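AvrRpt2 (Erwinia amylovora, PDB 6HQZ) is a type III effector of a plant pathogen and probably acts as a papain-like cysteine protease of the C70 family. Local coordinates at residues Val11-Glu16 against Asp123-Pro128. Numbering follows the deposited sequence.
Sequences VSQQNE and DPQRGP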
ATOM      1  N   VAL A  11      15.607   7.701 -14.913  1.00 26.44           N
ATOM      2  CA  VAL A  11      16.175   8.852 -15.585  1.00 27.10           C
ATOM      3  C   VAL A  11      17.477   9.183 -14.797  1.00 26.15           C
ATOM      4  O   VAL A  11      17.393   9.248 -13.567  1.00 25.56           O
ATOM      5  CB  VAL A  11      15.199  10.069 -15.571  1.00 27.11           C
ATOM      6  CG1 VAL A  11      15.824  11.287 -16.226  1.00 28.02           C
ATOM      7  CG2 VAL A  11      13.850   9.696 -16.244  1.00 29.18           C
ATOM      8  N   SER A  12      18.610   9.276 -15.502  1.00 27.91           N
ATOM      9  CA  SER A  12      19.898   9.667 -14.902  1.00 27.72           C
ATOM     10  C   SER A  12      20.066  11.182 -14.873  1.00 29.97           C
ATOM     11  O   SER A  12      19.503  11.908 -15.698  1.00 31.42           O
ATOM     12  CB  SER A  12      21.063   9.019 -15.668  1.00 28.81           C
ATOM     13  OG  SER A  12      21.135   9.403 -17.024  1.00 29.84           O
ATOM     14  N   GLN A  13      20.847  11.680 -13.904  1.00 30.67           N
ATOM     15  CA  GLN A  13      21.119  13.114 -13.846  1.00 35.49           C
ATOM     16  C   GLN A  13      22.285  13.195 -14.776  1.00 39.90           C
ATOM     17  O   GLN A  13      23.147  12.302 -14.812  1.00 45.83           O
ATOM     18  CB  GLN A  13      21.480  13.584 -12.424  1.00 35.07           C
ATOM     19  CG  GLN A  13      22.794  13.078 -11.892  1.00 37.07           C
ATOM     20  CD  GLN A  13      23.011  13.476 -10.402  1.00 36.51           C
ATOM     21  OE1 GLN A  13      22.620  12.755  -9.482  1.00 35.49           O
ATOM     22  NE2 GLN A  13      23.533  14.659 -10.200  1.00 40.03           N
ATOM     23  N   GLN A  14      22.382  14.184 -15.586  1.00 44.08           N
ATOM     24  CA  GLN A  14      23.568  14.018 -16.410  1.00 50.06           C
ATOM     25  C   GLN A  14      24.766  14.778 -15.842  1.00 52.24           C
ATOM     26  O   GLN A  14      25.349  14.311 -14.817  1.00 54.65           O
ATOM     27  CB  GLN A  14      23.247  14.061 -17.895  1.00 49.22           C
ATOM     28  CG  GLN A  14      22.646  12.708 -18.328  1.00 47.22           C
ATOM     29  CD  GLN A  14      23.691  11.557 -18.455  1.00 47.49           C
ATOM     30  OE1 GLN A  14      24.725  11.692 -19.141  1.00 50.81           O
ATOM     31  NE2 GLN A  14      23.397  10.422 -17.850  1.00 42.49           N
ATOM     32  N   ASN A  15      25.072  15.900 -16.449  1.00 55.46           N
ATOM     33  CA  ASN A  15      26.057  16.853 -15.976  1.00 57.42           C
ATOM     34  C   ASN A  15      25.341  18.196 -16.006  1.00 55.18           C
ATOM     35  O   ASN A  15      25.820  19.171 -16.534  1.00 56.15           O
ATOM     36  CB  ASN A  15      27.264  16.848 -16.901  1.00 61.62           C
ATOM     37  CG  ASN A  15      27.981  15.517 -16.898  1.00 63.35           C
ATOM     38  OD1 ASN A  15      28.198  14.903 -15.839  1.00 64.23           O
ATOM     39  ND2 ASN A  15      28.361  15.066 -18.090  1.00 69.28           N
ATOM     40  N   GLU A  16      24.155  18.174 -15.407  1.00 53.05           N
ATOM     41  CA  GLU A  16      23.275  19.317 -15.295  1.00 52.08           C
ATOM     42  C   GLU A  16      23.267  19.827 -13.843  1.00 47.07           C
ATOM     43  O   GLU A  16      23.420  19.062 -12.906  1.00 40.66           O
ATOM     44  CB  GLU A  16      21.854  18.853 -15.675  1.00 52.62           C
ATOM     45  CG  GLU A  16      20.969  20.043 -16.000  1.00 58.21           C
ATOM     46  CD  GLU A  16      19.510  19.682 -16.268  1.00 58.15           C
ATOM     47  OE1 GLU A  16      18.805  20.551 -16.830  1.00 61.94           O
ATOM     48  OE2 GLU A  16      19.078  18.558 -15.912  1.00 54.71           O
ATOM     49  N   ASP A 123      18.516   5.730  -8.361  1.00 23.19           N
ATOM     50  CA  ASP A 123      19.513   6.761  -8.010  1.00 23.23           C
ATOM     51  C   ASP A 123      19.979   7.406  -9.316  1.00 22.94           C
ATOM     52  O   ASP A 123      20.613   6.766 -10.157  1.00 23.86           O
ATOM     53  CB  ASP A 123      20.668   6.117  -7.287  1.00 23.20           C
ATOM     54  CG  ASP A 123      21.674   7.144  -6.731  1.00 26.40           C
ATOM     55  OD1 ASP A 123      22.096   8.049  -7.448  1.00 24.80           O
ATOM     56  OD2 ASP A 123      22.107   6.980  -5.612  1.00 26.98           O
ATOM     57  N   PRO A 124      19.652   8.681  -9.520  1.00 22.24           N
ATOM     58  CA  PRO A 124      19.978   9.326 -10.737  1.00 24.68           C
ATOM     59  C   PRO A 124      21.484   9.339 -11.074  1.00 25.83           C
ATOM     60  O   PRO A 124      21.870   9.645 -12.232  1.00 25.03           O
ATOM     61  CB  PRO A 124      19.485  10.771 -10.528  1.00 25.40           C
ATOM     62  CG  PRO A 124      18.596  10.760  -9.364  1.00 25.51           C
ATOM     63  CD  PRO A 124      18.868   9.501  -8.605  1.00 23.75           C
ATOM     64  N   GLN A 125      22.345   9.053 -10.091  1.00 26.58           N
ATOM     65  CA  GLN A 125      23.750   9.015 -10.374  1.00 30.20           C
ATOM     66  C   GLN A 125      24.388   7.670 -10.262  1.00 29.96           C
ATOM     67  O   GLN A 125      25.501   7.539 -10.657  1.00 35.23           O
ATOM     68  CB  GLN A 125      24.491  10.044  -9.513  1.00 34.46           C
ATOM     69  CG  GLN A 125      25.909  10.278  -9.915  1.00 42.23           C
ATOM     70  CD  GLN A 125      26.210  10.335 -11.431  1.00 49.32           C
ATOM     71  OE1 GLN A 125      25.683  11.201 -12.132  1.00 60.17           O
ATOM     72  NE2 GLN A 125      27.139   9.473 -11.919  1.00 53.34           N
ATOM     73  N   ARG A 126      23.694   6.686  -9.735  1.00 25.57           N
ATOM     74  CA  ARG A 126      24.206   5.380  -9.584  1.00 26.86           C
ATOM     75  C   ARG A 126      23.477   4.301 -10.326  1.00 27.03           C
ATOM     76  O   ARG A 126      24.119   3.309 -10.690  1.00 30.12           O
ATOM     77  CB  ARG A 126      24.266   5.030  -8.114  1.00 26.98           C
ATOM     78  CG  ARG A 126      25.320   5.832  -7.429  1.00 28.21           C
ATOM     79  CD  ARG A 126      26.642   5.192  -7.743  1.00 31.88           C
ATOM     80  NE  ARG A 126      27.571   5.555  -6.716  1.00 32.97           N
ATOM     81  CZ  ARG A 126      28.124   6.738  -6.657  1.00 33.48           C
ATOM     82  NH1 ARG A 126      27.907   7.633  -7.629  1.00 34.16           N
ATOM     83  NH2 ARG A 126      28.952   6.971  -5.675  1.00 36.33           N
ATOM     84  N   GLY A 127      22.208   4.531 -10.675  1.00 25.57           N
ATOM     85  CA  GLY A 127      21.496   3.598 -11.504  1.00 26.10           C
ATOM     86  C   GLY A 127      20.133   3.186 -10.976  1.00 25.73           C
ATOM     87  O   GLY A 127      19.746   3.486  -9.808  1.00 25.12           O
ATOM     88  N   PRO A 128      19.401   2.383 -11.793  1.00 26.63           N
ATOM     89  CA  PRO A 128      18.099   1.929 -11.374  1.00 26.32           C
ATOM     90  C   PRO A 128      18.110   0.785 -10.364  1.00 26.33           C
ATOM     91  O   PRO A 128      19.001  -0.009 -10.370  1.00 27.11           O
ATOM     92  CB  PRO A 128      17.460   1.384 -12.695  1.00 27.98           C
ATOM     93  CG  PRO A 128      18.602   1.044 -13.548  1.00 29.10           C
ATOM     94  CD  PRO A 128      19.716   1.977 -13.162  1.00 28.83           C
TER
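Gln-13 CG sits between its own backbone N and carbonyl carbon (chi1 68°), and the chain runs on extended to an amide lying against Gln-125. Gln-125 instead has CG anti to its N (chi1 -169°) and then bends at chi2. The two side chains cross at about a right angle, with their amide planes 67° apart. OE1 of Gln-13 touches CB of Gln-125 at 3.3 Å. In return, OE1 of Gln-125 reaches CG of Gln-13 at 3.5 Å. Each amide oxygen thus meets an aliphatic carbon of the other side chain. Gln-13 N donates a nearly straight hydrogen bond to Pro-124 O, 2.8 Å long. The donor is tilted from the carbonyl plane. Ser-12 CA adds a C-H...O contact to the same oxygen at 3.3 Å. The contact joins the loop before helix 19-27 to the turn between antiparallel strands 118-123 and 130-133 of the papain-like domain. Within that turn, Asp-123 OD1 accepts from Gln-125 N, 2.8 Å away, in an Asx turn. Arg-126 and Gly-127 form a classic beta bulge opposite Asp-123. Asp-123 O also takes a hydrogen bond from the OH of Tyr-10, the residue just before Val-11. On the loop, Gln-14 NE2 donates to Ser-12 OG at 2.6 Å. Gln-13 also touches Cys-20, and the buried Pro-124 touches Cys-24, both on helix 19-27.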